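Local coordinates for protein pumilio homolog 23 (Arabidopsis thaliana, PDB 5WZJ) that binds RNA in a sequence-specific manner through pumilio repeats, here recognising an 18S rRNA sequence, and probably regulates translation and mRNA stability, at residues K282-S285 with F286-V290. Residues are numbered along the deposited sequence; the frame is centred on the assembly and turned at random.
Sequences KDNS and FSHLV. With nucleotides of chain B.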
loop_
_atom_site.group_PDB
_atom_site.type_symbol
_atom_site.label_atom_id
_atom_site.label_comp_id
_atom_site.label_asym_id
_atom_site.label_seq_id
_atom_site.Cartn_x
_atom_site.Cartn_y
_atom_site.Cartn_z
ATOM N N LYS A 282 6.142 17.928 -10.547
ATOM C CA LYS A 282 4.819 17.674 -11.097
ATOM C C LYS A 282 4.825 16.577 -12.148
ATOM O O LYS A 282 3.749 16.159 -12.599
ATOM C CB LYS A 282 4.234 18.963 -11.690
ATOM C CG LYS A 282 4.104 20.083 -10.656
ATOM C CD LYS A 282 3.553 21.373 -11.262
ATOM C CE LYS A 282 3.481 22.472 -10.196
ATOM N NZ LYS A 282 2.878 23.737 -10.710
ATOM N N ASP A 283 6.000 16.092 -12.533
ATOM C CA ASP A 283 6.076 14.966 -13.452
ATOM C C ASP A 283 5.535 13.698 -12.792
ATOM O O ASP A 283 5.793 13.435 -11.613
ATOM C CB ASP A 283 7.523 14.756 -13.888
ATOM C CG ASP A 283 7.672 13.583 -14.813
ATOM O OD1 ASP A 283 7.410 13.772 -16.011
ATOM O OD2 ASP A 283 8.031 12.476 -14.343
ATOM N N ASN A 284 4.774 12.902 -13.548
ATOM C CA ASN A 284 4.174 11.726 -12.921
ATOM C C ASN A 284 5.230 10.713 -12.484
ATOM O O ASN A 284 5.113 10.119 -11.407
ATOM C CB ASN A 284 3.168 11.046 -13.842
ATOM C CG ASN A 284 2.572 9.795 -13.197
ATOM O OD1 ASN A 284 1.815 9.891 -12.230
ATOM N ND2 ASN A 284 2.954 8.620 -13.693
ATOM N N SER A 285 6.265 10.497 -13.302
ATOM C CA SER A 285 7.282 9.511 -12.938
ATOM C C SER A 285 8.135 9.981 -11.759
ATOM O O SER A 285 8.422 9.202 -10.841
ATOM C CB SER A 285 8.160 9.198 -14.145
ATOM O OG SER A 285 7.380 8.574 -15.151
ATOM N N PHE A 286 8.588 11.239 -11.783
ATOM C CA PHE A 286 9.460 11.727 -10.708
ATOM C C PHE A 286 8.701 11.860 -9.394
ATOM O O PHE A 286 9.263 11.616 -8.313
ATOM C CB PHE A 286 10.078 13.068 -11.111
ATOM C CG PHE A 286 11.169 13.546 -10.197
ATOM C CD1 PHE A 286 12.224 12.710 -9.842
ATOM C CD2 PHE A 286 11.157 14.842 -9.711
ATOM C CE1 PHE A 286 13.243 13.168 -9.003
ATOM C CE2 PHE A 286 12.175 15.309 -8.873
ATOM C CZ PHE A 286 13.224 14.468 -8.527
ATOM N N SER A 287 7.438 12.288 -9.457
ATOM C CA SER A 287 6.669 12.436 -8.222
ATOM C C SER A 287 6.573 11.107 -7.488
ATOM O O SER A 287 6.784 11.050 -6.269
ATOM C CB SER A 287 5.277 13.009 -8.512
ATOM O OG SER A 287 4.527 12.151 -9.354
ATOM N N HIS A 288 6.308 10.016 -8.215
ATOM C CA HIS A 288 6.311 8.699 -7.570
ATOM C C HIS A 288 7.667 8.384 -6.945
ATOM O O HIS A 288 7.739 7.799 -5.854
ATOM C CB HIS A 288 5.943 7.608 -8.577
ATOM C CG HIS A 288 4.475 7.443 -8.792
ATOM N ND1 HIS A 288 3.815 7.964 -9.887
ATOM C CD2 HIS A 288 3.539 6.792 -8.062
ATOM C CE1 HIS A 288 2.536 7.630 -9.825
ATOM N NE2 HIS A 288 2.343 6.926 -8.726
ATOM N N LEU A 289 8.758 8.734 -7.634
ATOM C CA LEU A 289 10.091 8.485 -7.080
ATOM C C LEU A 289 10.319 9.289 -5.799
ATOM O O LEU A 289 10.855 8.769 -4.814
ATOM C CB LEU A 289 11.170 8.831 -8.114
ATOM C CG LEU A 289 12.640 8.581 -7.723
ATOM C CD1 LEU A 289 12.834 7.171 -7.164
ATOM C CD2 LEU A 289 13.539 8.767 -8.937
ATOM N N VAL A 290 9.953 10.574 -5.805
ATOM C CA VAL A 290 10.228 11.400 -4.631
ATOM C C VAL A 290 9.362 10.972 -3.436
ATOM O O VAL A 290 9.793 11.090 -2.282
ATOM C CB VAL A 290 10.048 12.891 -4.969
ATOM C CG1 VAL A 290 10.327 13.760 -3.735
ATOM C CG2 VAL A 290 10.989 13.294 -6.115
ATOM P P G B 7 -6.953 9.783 -10.968
ATOM O OP1 G B 7 -7.720 10.206 -12.163
ATOM O OP2 G B 7 -7.027 8.428 -10.376
ATOM O "O5'" G B 7 -5.400 9.947 -11.289
ATOM C "C5'" G B 7 -4.916 11.092 -11.965
ATOM C "C4'" G B 7 -3.411 11.068 -12.070
ATOM O "O4'" G B 7 -2.804 11.423 -10.800
ATOM C "C3'" G B 7 -2.791 9.722 -12.394
ATOM O "O3'" G B 7 -2.919 9.377 -13.760
ATOM C "C2'" G B 7 -1.352 9.914 -11.928
ATOM O "O2'" G B 7 -0.622 10.670 -12.879
ATOM C "C1'" G B 7 -1.554 10.778 -10.674
ATOM N N9 G B 7 -1.562 9.945 -9.463
ATOM C C8 G B 7 -2.581 9.138 -9.009
ATOM N N7 G B 7 -2.257 8.491 -7.929
ATOM C C5 G B 7 -0.951 8.876 -7.659
ATOM C C6 G B 7 -0.071 8.500 -6.611
ATOM O O6 G B 7 -0.293 7.719 -5.685
ATOM N N1 G B 7 1.165 9.131 -6.697
ATOM C C2 G B 7 1.508 10.007 -7.695
ATOM N N2 G B 7 2.748 10.514 -7.632
ATOM N N3 G B 7 0.698 10.365 -8.683
ATOM C C4 G B 7 -0.504 9.767 -8.604
ATOM P P A B 8 -3.099 7.837 -14.189
ATOM O OP1 A B 8 -3.208 7.804 -15.667
ATOM O OP2 A B 8 -4.127 7.184 -13.357
ATOM O "O5'" A B 8 -1.716 7.208 -13.739
ATOM C "C5'" A B 8 -1.514 5.815 -13.764
ATOM C "C4'" A B 8 -0.296 5.514 -14.582
ATOM O "O4'" A B 8 0.886 5.993 -13.888
ATOM C "C3'" A B 8 -0.033 4.042 -14.855
ATOM O "O3'" A B 8 -0.743 3.614 -16.016
ATOM C "C2'" A B 8 1.467 4.010 -15.051
ATOM O "O2'" A B 8 1.739 4.473 -16.368
ATOM C "C1'" A B 8 1.937 5.082 -14.051
ATOM N N9 A B 8 2.293 4.573 -12.704
ATOM C C8 A B 8 1.532 3.916 -11.758
ATOM N N7 A B 8 2.185 3.647 -10.642
ATOM C C5 A B 8 3.446 4.183 -10.843
ATOM C C6 A B 8 4.610 4.257 -10.048
ATOM N N6 A B 8 4.748 3.758 -8.815
ATOM N N1 A B 8 5.688 4.877 -10.586
ATOM C C2 A B 8 5.618 5.395 -11.820
ATOM N N3 A B 8 4.586 5.384 -12.657
ATOM C C4 A B 8 3.518 4.769 -12.099
#
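Ser287 N donates to Asp283 O at 2.9 Å and Leu289 N to Ser285 O at 3.3 Å, the first turn of helix 284-296, with Asp283 as its N-cap. The cap carboxylate, its CG anti to the backbone N (chi1 179°), reaches forward over the first turn, where the anti lone pair of OD2 takes Phe286 N at 2.9 Å; Ser285 N adds a weak bond to the same oxygen. Asn284, Ser287 and His288 form the RNA-binding face of the turn. The His288 imidazole is sandwiched between two bases, C6 of A8 of chain B over one face and C2 of G7 of chain B over the other, each 3.3 Å above the ring plane and offset toward the rim. Its ND1 donates to Asn284 O at 2.9 Å, which fixes the ring's rotation. The Asn284 amide stands nearly upright to that ring (81° between planes) and faces the sugars: OD1 accepts from O2' of G7 of chain B at 2.6 Å, while ND2 gives a weak bond to O4' of A8 of chain B. Ser287 OG accepts from N2 of G7 of chain B at 3.0 Å, a contact to the base edge. An alanine in place of His288 is likely to open a gap between the two bases and leave Asn284 O without the imidazole N-H. A stacking residue directly after an edge-reading one, as His288 after Ser287, is characteristic of pumilio repeats, here the fifth. Ser285 and Leu289 pack on helix 227-239, where Ser230 OG bonds Ser285 O, while Ser287 and Val290 meet Val326 of helix 323-332.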